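Local atomic coordinates of terminal oxygenase component of carbazole 1,9a-dioxygenase (Nocardioides aromaticivorans, PDB entry 3GCF), a protein that probably catalyses the dioxygenation of carbazole as a Rieske non-heme iron oxygenase, taking electrons from a ferredoxin through its [2Fe-2S] cluster to a mononuclear iron. Residues H189-N202 and R324-D337. Residues are numbered along the deposited sequence; the frame is centred on the assembly and turned at random.
Sequences HIFMHRNSPWVSGN and RWRDDALHGFNDDD. With FE2 (Fe (II) ion), chain P.
His189, His193 and Asp337 form the facial triad of two histidines and one carboxylate known from Rieske oxygenases: NE2 of His189 and NE2 of His193 each lie 2.1 Å from the iron, the carboxylate chelates it through both oxygens, and two waters bring the donor atoms to six. His189 ND1 is hydrogen-bonded to Asp186 O, which helps hold the ring's rotation. Asn334 ND2 donates to Asp337 OD2 (2.8 Å) and probably helps hold the carboxylate. Phe333 CZ and CE2 lie over one face of the His193 ring, planes 31° apart, too oblique for a stack; water 1 accepts from His193 ND1. Tyr98 of a neighbouring subunit, from its Rieske cluster pocket, packs against His189. Trp198 is a knob among Arg324, Trp325, Asp328 and Ala329. Its CB lies 3.5 Å from Asp328 O; chi1 of -176° swings the indole toward helix 324-331. Trp198 CD1 meets Phe333 CD1, NE1 donates to Pro280 O, Ala329 CB sits over the five-membered ring, CE3 and CZ3 meet Asp328 CB, and Trp198 CH2 ends 3.4 Å from Trp325 CZ3, over a face of the Arg324 guanidinium. Replacing this tryptophan by an alanine is likely to open a gap between Ala329 and Trp325. Ser196 OG accepts from Trp198 N, capping helix 197-201, and donates to Gly332 O at 2.7 Å.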
ATOM      1  N   HIS A 189     -29.182  -8.604 -11.489  1.00  9.79           N
ATOM      2  CA  HIS A 189     -28.412  -7.531 -10.869  1.00  9.90           C
ATOM      3  C   HIS A 189     -28.931  -6.163 -11.333  1.00 10.59           C
ATOM      4  O   HIS A 189     -28.621  -5.136 -10.724  1.00 11.29           O
ATOM      5  CB  HIS A 189     -26.921  -7.639 -11.233  1.00  8.39           C
ATOM      6  CG  HIS A 189     -26.540  -6.860 -12.457  1.00  8.86           C
ATOM      7  ND1 HIS A 189     -26.818  -7.294 -13.737  1.00  7.35           N
ATOM      8  CD2 HIS A 189     -25.947  -5.649 -12.592  1.00  7.15           C
ATOM      9  CE1 HIS A 189     -26.410  -6.384 -14.606  1.00  7.13           C
ATOM     10  NE2 HIS A 189     -25.879  -5.377 -13.936  1.00  7.40           N
ATOM     11  N   ILE A 190     -29.721  -6.150 -12.407  1.00  9.27           N
ATOM     12  CA  ILE A 190     -30.225  -4.893 -12.954  1.00  8.79           C
ATOM     13  C   ILE A 190     -31.075  -4.102 -11.976  1.00 10.30           C
ATOM     14  O   ILE A 190     -31.422  -2.941 -12.224  1.00 10.18           O
ATOM     15  CB  ILE A 190     -31.003  -5.116 -14.273  1.00 10.15           C
ATOM     16  CG1 ILE A 190     -32.242  -5.976 -14.034  1.00  6.08           C
ATOM     17  CG2 ILE A 190     -30.068  -5.755 -15.309  1.00  7.18           C
ATOM     18  CD1 ILE A 190     -33.029  -6.265 -15.311  1.00  9.61           C
ATOM     19  N   PHE A 191     -31.398  -4.740 -10.858  1.00  9.68           N
ATOM     20  CA  PHE A 191     -32.156  -4.107  -9.789  1.00  9.73           C
ATOM     21  C   PHE A 191     -31.407  -2.823  -9.402  1.00 11.04           C
ATOM     22  O   PHE A 191     -32.010  -1.760  -9.256  1.00 12.45           O
ATOM     23  CB  PHE A 191     -32.220  -5.066  -8.590  1.00  9.26           C
ATOM     24  CG  PHE A 191     -32.742  -4.444  -7.321  1.00  9.70           C
ATOM     25  CD1 PHE A 191     -34.065  -4.023  -7.223  1.00 10.55           C
ATOM     26  CD2 PHE A 191     -31.910  -4.305  -6.211  1.00 12.04           C
ATOM     27  CE1 PHE A 191     -34.555  -3.473  -6.035  1.00 11.44           C
ATOM     28  CE2 PHE A 191     -32.391  -3.754  -5.011  1.00 11.62           C
ATOM     29  CZ  PHE A 191     -33.716  -3.338  -4.926  1.00 11.31           C
ATOM     30  N   MET A 192     -30.084  -2.932  -9.272  1.00 10.57           N
ATOM     31  CA  MET A 192     -29.244  -1.803  -8.875  1.00 10.69           C
ATOM     32  C   MET A 192     -29.218  -0.640  -9.865  1.00 10.87           C
ATOM     33  O   MET A 192     -28.768   0.453  -9.521  1.00 10.43           O
ATOM     34  CB  MET A 192     -27.805  -2.273  -8.629  1.00 11.91           C
ATOM     35  CG  MET A 192     -26.951  -2.362  -9.890  1.00 14.61           C
ATOM     36  SD  MET A 192     -25.216  -2.777  -9.576  1.00 15.70           S
ATOM     37  CE  MET A 192     -24.646  -1.266  -8.825  1.00 16.43           C
ATOM     38  N   HIS A 193     -29.697  -0.864 -11.087  1.00  9.96           N
ATOM     39  CA  HIS A 193     -29.706   0.193 -12.103  1.00 10.52           C
ATOM     40  C   HIS A 193     -31.026   0.958 -12.183  1.00 11.37           C
ATOM     41  O   HIS A 193     -31.138   1.926 -12.939  1.00 11.92           O
ATOM     42  CB  HIS A 193     -29.434  -0.391 -13.496  1.00  9.43           C
ATOM     43  CG  HIS A 193     -28.075  -0.994 -13.660  1.00  9.94           C
ATOM     44  ND1 HIS A 193     -26.916  -0.291 -13.416  1.00  7.53           N
ATOM     45  CD2 HIS A 193     -27.689  -2.219 -14.090  1.00  9.14           C
ATOM     46  CE1 HIS A 193     -25.874  -1.057 -13.690  1.00  9.42           C
ATOM     47  NE2 HIS A 193     -26.316  -2.232 -14.103  1.00  8.35           N
ATOM     48  N   ARG A 194     -32.019   0.518 -11.416  1.00 12.48           N
ATOM     49  CA  ARG A 194     -33.356   1.115 -11.442  1.00 11.82           C
ATOM     50  C   ARG A 194     -33.427   2.638 -11.365  1.00 12.01           C
ATOM     51  O   ARG A 194     -34.350   3.246 -11.917  1.00 12.91           O
ATOM     52  CB  ARG A 194     -34.223   0.509 -10.324  1.00 10.69           C
ATOM     53  CG  ARG A 194     -33.796   0.905  -8.917  1.00 11.34           C
ATOM     54  CD  ARG A 194     -34.554   0.128  -7.848  1.00 11.40           C
ATOM     55  NE  ARG A 194     -34.190   0.571  -6.507  1.00 10.29           N
ATOM     56  CZ  ARG A 194     -33.023   0.326  -5.922  1.00 10.86           C
ATOM     57  NH1 ARG A 194     -32.091  -0.378  -6.553  1.00 12.51           N
ATOM     58  NH2 ARG A 194     -32.778   0.810  -4.713  1.00  7.93           N
ATOM     59  N   ASN A 195     -32.469   3.259 -10.687  1.00 10.48           N
ATOM     60  CA  ASN A 195     -32.479   4.714 -10.545  1.00 12.13           C
ATOM     61  C   ASN A 195     -31.528   5.463 -11.476  1.00 11.48           C
ATOM     62  O   ASN A 195     -31.338   6.667 -11.331  1.00 12.48           O
ATOM     63  CB  ASN A 195     -32.191   5.100  -9.089  1.00  9.77           C
ATOM     64  CG  ASN A 195     -33.329   4.718  -8.150  1.00 12.51           C
ATOM     65  OD1 ASN A 195     -33.098   4.269  -7.025  1.00 12.57           O
ATOM     66  ND2 ASN A 195     -34.562   4.902  -8.609  1.00  8.62           N
ATOM     67  N   SER A 196     -30.926   4.759 -12.425  1.00 10.99           N
ATOM     68  CA  SER A 196     -30.031   5.411 -13.374  1.00 10.95           C
ATOM     69  C   SER A 196     -30.846   6.404 -14.190  1.00 10.95           C
ATOM     70  O   SER A 196     -31.959   6.091 -14.621  1.00 12.34           O
ATOM     71  CB  SER A 196     -29.410   4.387 -14.327  1.00 12.46           C
ATOM     72  OG  SER A 196     -28.812   5.029 -15.445  1.00 10.41           O
ATOM     73  N   PRO A 197     -30.314   7.620 -14.401  1.00 10.67           N
ATOM     74  CA  PRO A 197     -31.038   8.629 -15.183  1.00  8.62           C
ATOM     75  C   PRO A 197     -31.298   8.179 -16.625  1.00 10.35           C
ATOM     76  O   PRO A 197     -32.113   8.775 -17.332  1.00 12.48           O
ATOM     77  CB  PRO A 197     -30.129   9.864 -15.099  1.00  6.51           C
ATOM     78  CG  PRO A 197     -28.760   9.278 -14.867  1.00 10.04           C
ATOM     79  CD  PRO A 197     -29.045   8.165 -13.883  1.00  8.21           C
ATOM     80  N   TRP A 198     -30.611   7.126 -17.059  1.00 10.38           N
ATOM     81  CA  TRP A 198     -30.803   6.615 -18.412  1.00 10.53           C
ATOM     82  C   TRP A 198     -32.151   5.901 -18.549  1.00 11.13           C
ATOM     83  O   TRP A 198     -32.719   5.845 -19.640  1.00 11.22           O
ATOM     84  CB  TRP A 198     -29.665   5.660 -18.796  1.00 10.93           C
ATOM     85  CG  TRP A 198     -29.750   5.173 -20.221  1.00 10.69           C
ATOM     86  CD1 TRP A 198     -29.924   3.881 -20.639  1.00 10.07           C
ATOM     87  CD2 TRP A 198     -29.683   5.973 -21.412  1.00  9.39           C
ATOM     88  NE1 TRP A 198     -29.967   3.829 -22.009  1.00  9.46           N
ATOM     89  CE2 TRP A 198     -29.821   5.096 -22.512  1.00  8.08           C
ATOM     90  CE3 TRP A 198     -29.518   7.348 -21.657  1.00 11.14           C
ATOM     91  CZ2 TRP A 198     -29.802   5.546 -23.840  1.00  7.61           C
ATOM     92  CZ3 TRP A 198     -29.500   7.800 -22.983  1.00  6.44           C
ATOM     93  CH2 TRP A 198     -29.641   6.898 -24.055  1.00 10.26           C
ATOM     94  N   VAL A 199     -32.668   5.358 -17.449  1.00 10.37           N
ATOM     95  CA  VAL A 199     -33.948   4.661 -17.502  1.00 11.99           C
ATOM     96  C   VAL A 199     -35.042   5.603 -17.995  1.00 12.64           C
ATOM     97  O   VAL A 199     -35.705   5.321 -18.994  1.00 13.54           O
ATOM     98  CB  VAL A 199     -34.331   4.062 -16.123  1.00 13.41           C
ATOM     99  CG1 VAL A 199     -35.772   3.569 -16.144  1.00 11.88           C
ATOM    100  CG2 VAL A 199     -33.404   2.894 -15.803  1.00  9.61           C
ATOM    101  N   SER A 200     -35.237   6.724 -17.314  1.00 13.47           N
ATOM    102  CA  SER A 200     -36.247   7.667 -17.777  1.00 15.09           C
ATOM    103  C   SER A 200     -35.632   8.450 -18.940  1.00 14.53           C
ATOM    104  O   SER A 200     -36.326   8.858 -19.871  1.00 13.35           O
ATOM    105  CB  SER A 200     -36.680   8.610 -16.646  1.00 14.52           C
ATOM    106  OG  SER A 200     -35.594   9.386 -16.174  1.00 24.39           O
ATOM    107  N   GLY A 201     -34.314   8.622 -18.898  1.00 13.86           N
ATOM    108  CA  GLY A 201     -33.632   9.347 -19.955  1.00 14.59           C
ATOM    109  C   GLY A 201     -33.941   8.833 -21.352  1.00 15.59           C
ATOM    110  O   GLY A 201     -34.105   9.621 -22.287  1.00 17.08           O
ATOM    111  N   ASN A 202     -34.021   7.514 -21.508  1.00 13.23           N
ATOM    112  CA  ASN A 202     -34.312   6.940 -22.813  1.00 12.34           C
ATOM    113  C   ASN A 202     -35.674   6.237 -22.836  1.00 12.31           C
ATOM    114  O   ASN A 202     -35.909   5.351 -23.653  1.00 12.94           O
ATOM    115  CB  ASN A 202     -33.190   5.976 -23.230  1.00 11.63           C
ATOM    116  CG  ASN A 202     -33.210   5.662 -24.721  1.00 12.45           C
ATOM    117  OD1 ASN A 202     -33.561   6.514 -25.535  1.00 11.80           O
ATOM    118  ND2 ASN A 202     -32.813   4.448 -25.084  1.00  9.76           N
ATOM    119  N   ARG A 324     -24.571  11.892 -26.808  1.00 14.35           N
ATOM    120  CA  ARG A 324     -25.534  11.164 -25.995  1.00 12.80           C
ATOM    121  C   ARG A 324     -25.174   9.773 -25.456  1.00 13.19           C
ATOM    122  O   ARG A 324     -25.048   9.582 -24.245  1.00 12.51           O
ATOM    123  CB  ARG A 324     -26.852  11.063 -26.782  1.00 12.32           C
ATOM    124  CG  ARG A 324     -28.027  10.569 -25.960  1.00 12.73           C
ATOM    125  CD  ARG A 324     -29.292  10.402 -26.787  1.00 12.64           C
ATOM    126  NE  ARG A 324     -30.419  10.039 -25.930  1.00 12.90           N
ATOM    127  CZ  ARG A 324     -31.512   9.408 -26.347  1.00 15.46           C
ATOM    128  NH1 ARG A 324     -31.641   9.058 -27.622  1.00 14.83           N
ATOM    129  NH2 ARG A 324     -32.479   9.121 -25.482  1.00 12.97           N
ATOM    130  N   TRP A 325     -25.042   8.802 -26.353  1.00 11.66           N
ATOM    131  CA  TRP A 325     -24.766   7.424 -25.955  1.00 10.85           C
ATOM    132  C   TRP A 325     -23.632   7.228 -24.940  1.00 10.64           C
ATOM    133  O   TRP A 325     -23.811   6.566 -23.916  1.00  8.95           O
ATOM    134  CB  TRP A 325     -24.472   6.567 -27.191  1.00 12.43           C
ATOM    135  CG  TRP A 325     -25.513   6.618 -28.296  1.00 11.22           C
ATOM    136  CD1 TRP A 325     -25.267   6.765 -29.632  1.00 10.57           C
ATOM    137  CD2 TRP A 325     -26.938   6.486 -28.166  1.00  8.88           C
ATOM    138  NE1 TRP A 325     -26.444   6.735 -30.341  1.00 10.67           N
ATOM    139  CE2 TRP A 325     -27.486   6.564 -29.469  1.00  9.89           C
ATOM    140  CE3 TRP A 325     -27.804   6.309 -27.080  1.00  6.90           C
ATOM    141  CZ2 TRP A 325     -28.864   6.473 -29.714  1.00  7.56           C
ATOM    142  CZ3 TRP A 325     -29.175   6.217 -27.323  1.00  6.74           C
ATOM    143  CH2 TRP A 325     -29.690   6.300 -28.632  1.00  7.76           C
ATOM    144  N   ARG A 326     -22.470   7.803 -25.215  1.00 10.26           N
ATOM    145  CA  ARG A 326     -21.329   7.623 -24.330  1.00 10.75           C
ATOM    146  C   ARG A 326     -21.530   8.048 -22.884  1.00 10.65           C
ATOM    147  O   ARG A 326     -21.385   7.238 -21.968  1.00 12.07           O
ATOM    148  CB  ARG A 326     -20.093   8.340 -24.882  1.00  9.96           C
ATOM    149  CG  ARG A 326     -18.808   7.991 -24.123  1.00  9.71           C
ATOM    150  CD  ARG A 326     -17.675   8.925 -24.509  1.00 11.64           C
ATOM    151  NE  ARG A 326     -18.012  10.301 -24.174  1.00 14.71           N
ATOM    152  CZ  ARG A 326     -17.711  11.351 -24.929  1.00 16.05           C
ATOM    153  NH1 ARG A 326     -17.058  11.182 -26.069  1.00 17.25           N
ATOM    154  NH2 ARG A 326     -18.087  12.566 -24.553  1.00 17.66           N
ATOM    155  N   ASP A 327     -21.857   9.314 -22.670  1.00  9.78           N
ATOM    156  CA  ASP A 327     -22.021   9.794 -21.310  1.00  9.63           C
ATOM    157  C   ASP A 327     -23.352   9.464 -20.653  1.00  9.05           C
ATOM    158  O   ASP A 327     -23.389   9.186 -19.456  1.00  9.42           O
ATOM    159  CB  ASP A 327     -21.739  11.301 -21.258  1.00  8.17           C
ATOM    160  CG  ASP A 327     -20.339  11.636 -21.751  1.00 12.20           C
ATOM    161  OD1 ASP A 327     -19.466  10.740 -21.694  1.00 11.33           O
ATOM    162  OD2 ASP A 327     -20.102  12.781 -22.189  1.00 13.44           O
ATOM    163  N   ASP A 328     -24.438   9.472 -21.425  1.00  8.78           N
ATOM    164  CA  ASP A 328     -25.755   9.170 -20.863  1.00  9.16           C
ATOM    165  C   ASP A 328     -25.943   7.688 -20.559  1.00  9.93           C
ATOM    166  O   ASP A 328     -26.658   7.330 -19.624  1.00  9.93           O
ATOM    167  CB  ASP A 328     -26.877   9.625 -21.803  1.00  9.39           C
ATOM    168  CG  ASP A 328     -27.009  11.138 -21.880  1.00 11.15           C
ATOM    169  OD1 ASP A 328     -26.374  11.840 -21.061  1.00 11.89           O
ATOM    170  OD2 ASP A 328     -27.762  11.624 -22.758  1.00 11.47           O
ATOM    171  N   ALA A 329     -25.305   6.820 -21.341  1.00  9.61           N
ATOM    172  CA  ALA A 329     -25.455   5.386 -21.117  1.00  9.55           C
ATOM    173  C   ALA A 329     -24.185   4.668 -20.658  1.00  9.12           C
ATOM    174  O   ALA A 329     -24.164   4.084 -19.577  1.00  8.41           O
ATOM    175  CB  ALA A 329     -26.002   4.721 -22.378  1.00  7.63           C
ATOM    176  N   LEU A 330     -23.125   4.705 -21.462  1.00  8.22           N
ATOM    177  CA  LEU A 330     -21.903   4.003 -21.074  1.00  7.57           C
ATOM    178  C   LEU A 330     -21.431   4.441 -19.686  1.00  6.66           C
ATOM    179  O   LEU A 330     -20.806   3.667 -18.967  1.00  8.24           O
ATOM    180  CB  LEU A 330     -20.811   4.178 -22.142  1.00  4.64           C
ATOM    181  CG  LEU A 330     -21.218   3.648 -23.533  1.00  6.33           C
ATOM    182  CD1 LEU A 330     -19.988   3.564 -24.431  1.00  2.23           C
ATOM    183  CD2 LEU A 330     -21.861   2.261 -23.416  1.00  2.00           C
ATOM    184  N   HIS A 331     -21.732   5.681 -19.313  1.00  7.03           N
ATOM    185  CA  HIS A 331     -21.393   6.171 -17.981  1.00  8.53           C
ATOM    186  C   HIS A 331     -22.666   6.243 -17.131  1.00  9.94           C
ATOM    187  O   HIS A 331     -22.756   5.607 -16.076  1.00 12.74           O
ATOM    188  CB  HIS A 331     -20.747   7.563 -18.040  1.00  6.82           C
ATOM    189  CG  HIS A 331     -19.326   7.547 -18.511  1.00  8.66           C
ATOM    190  ND1 HIS A 331     -18.329   6.870 -17.842  1.00  8.29           N
ATOM    191  CD2 HIS A 331     -18.748   8.072 -19.617  1.00  8.27           C
ATOM    192  CE1 HIS A 331     -17.198   6.972 -18.518  1.00  9.45           C
ATOM    193  NE2 HIS A 331     -17.425   7.696 -19.600  1.00 11.82           N
ATOM    194  N   GLY A 332     -23.647   7.006 -17.610  1.00  9.92           N
ATOM    195  CA  GLY A 332     -24.895   7.189 -16.885  1.00  9.70           C
ATOM    196  C   GLY A 332     -25.606   5.920 -16.452  1.00  9.57           C
ATOM    197  O   GLY A 332     -26.297   5.909 -15.430  1.00  8.40           O
ATOM    198  N   PHE A 333     -25.459   4.854 -17.229  1.00  7.91           N
ATOM    199  CA  PHE A 333     -26.099   3.597 -16.879  1.00  9.50           C
ATOM    200  C   PHE A 333     -25.109   2.609 -16.272  1.00 10.03           C
ATOM    201  O   PHE A 333     -25.353   2.064 -15.195  1.00 10.52           O
ATOM    202  CB  PHE A 333     -26.749   2.950 -18.109  1.00  9.91           C
ATOM    203  CG  PHE A 333     -27.513   1.690 -17.792  1.00 11.86           C
ATOM    204  CD1 PHE A 333     -28.847   1.747 -17.385  1.00  9.21           C
ATOM    205  CD2 PHE A 333     -26.882   0.445 -17.848  1.00 12.00           C
ATOM    206  CE1 PHE A 333     -29.541   0.585 -17.036  1.00 10.00           C
ATOM    207  CE2 PHE A 333     -27.567  -0.726 -17.500  1.00 11.25           C
ATOM    208  CZ  PHE A 333     -28.900  -0.654 -17.092  1.00  8.91           C
ATOM    209  N   ASN A 334     -23.984   2.399 -16.954  1.00  9.83           N
ATOM    210  CA  ASN A 334     -22.986   1.430 -16.512  1.00  9.39           C
ATOM    211  C   ASN A 334     -21.981   1.792 -15.416  1.00 10.46           C
ATOM    212  O   ASN A 334     -21.354   0.893 -14.850  1.00 11.59           O
ATOM    213  CB  ASN A 334     -22.215   0.905 -17.723  1.00  6.96           C
ATOM    214  CG  ASN A 334     -23.043  -0.030 -18.588  1.00  7.62           C
ATOM    215  OD1 ASN A 334     -23.275   0.245 -19.759  1.00  6.04           O
ATOM    216  ND2 ASN A 334     -23.489  -1.148 -18.009  1.00  5.26           N
ATOM    217  N   ASP A 335     -21.806   3.072 -15.103  1.00 10.07           N
ATOM    218  CA  ASP A 335     -20.837   3.429 -14.070  1.00  9.93           C
ATOM    219  C   ASP A 335     -21.024   2.638 -12.776  1.00  9.90           C
ATOM    220  O   ASP A 335     -20.041   2.218 -12.162  1.00 10.14           O
ATOM    221  CB  ASP A 335     -20.876   4.932 -13.767  1.00  9.71           C
ATOM    222  CG  ASP A 335     -20.129   5.753 -14.802  1.00 10.78           C
ATOM    223  OD1 ASP A 335     -19.357   5.168 -15.596  1.00  9.28           O
ATOM    224  OD2 ASP A 335     -20.303   6.987 -14.815  1.00 11.97           O
ATOM    225  N   ASP A 336     -22.270   2.422 -12.366  1.00  9.29           N
ATOM    226  CA  ASP A 336     -22.533   1.668 -11.140  1.00 11.26           C
ATOM    227  C   ASP A 336     -21.999   0.245 -11.187  1.00 10.56           C
ATOM    228  O   ASP A 336     -21.697  -0.335 -10.148  1.00 12.17           O
ATOM    229  CB  ASP A 336     -24.031   1.623 -10.829  1.00 12.17           C
ATOM    230  CG  ASP A 336     -24.563   2.953 -10.336  1.00 15.32           C
ATOM    231  OD1 ASP A 336     -23.822   3.653  -9.615  1.00 16.82           O
ATOM    232  OD2 ASP A 336     -25.722   3.292 -10.656  1.00 17.98           O
ATOM    233  N   ASP A 337     -21.892  -0.326 -12.383  1.00 11.00           N
ATOM    234  CA  ASP A 337     -21.383  -1.686 -12.511  1.00 10.96           C
ATOM    235  C   ASP A 337     -19.936  -1.769 -12.039  1.00 10.65           C
ATOM    236  O   ASP A 337     -19.481  -2.828 -11.610  1.00 11.72           O
ATOM    237  CB  ASP A 337     -21.473  -2.176 -13.963  1.00 10.70           C
ATOM    238  CG  ASP A 337     -22.881  -2.591 -14.357  1.00 11.62           C
ATOM    239  OD1 ASP A 337     -23.545  -3.278 -13.555  1.00 11.19           O
ATOM    240  OD2 ASP A 337     -23.320  -2.249 -15.477  1.00 12.81           O
TER
HETATM  241 FE   FE2 P 501     -25.026  -3.708 -14.933  1.00  8.46          FE
HETATM  242  O   HOH W   1     -27.012   2.464 -12.771  1.00 12.26           O
HETATM  243  O   HOH W   2     -31.356  10.711 -23.585  1.00 17.40           O
HETATM  244  O   HOH W   3     -25.821  -3.758 -16.851  1.00  9.63           O
HETATM  245  O   HOH W   4     -23.792  -5.111 -15.698  1.00 11.53           O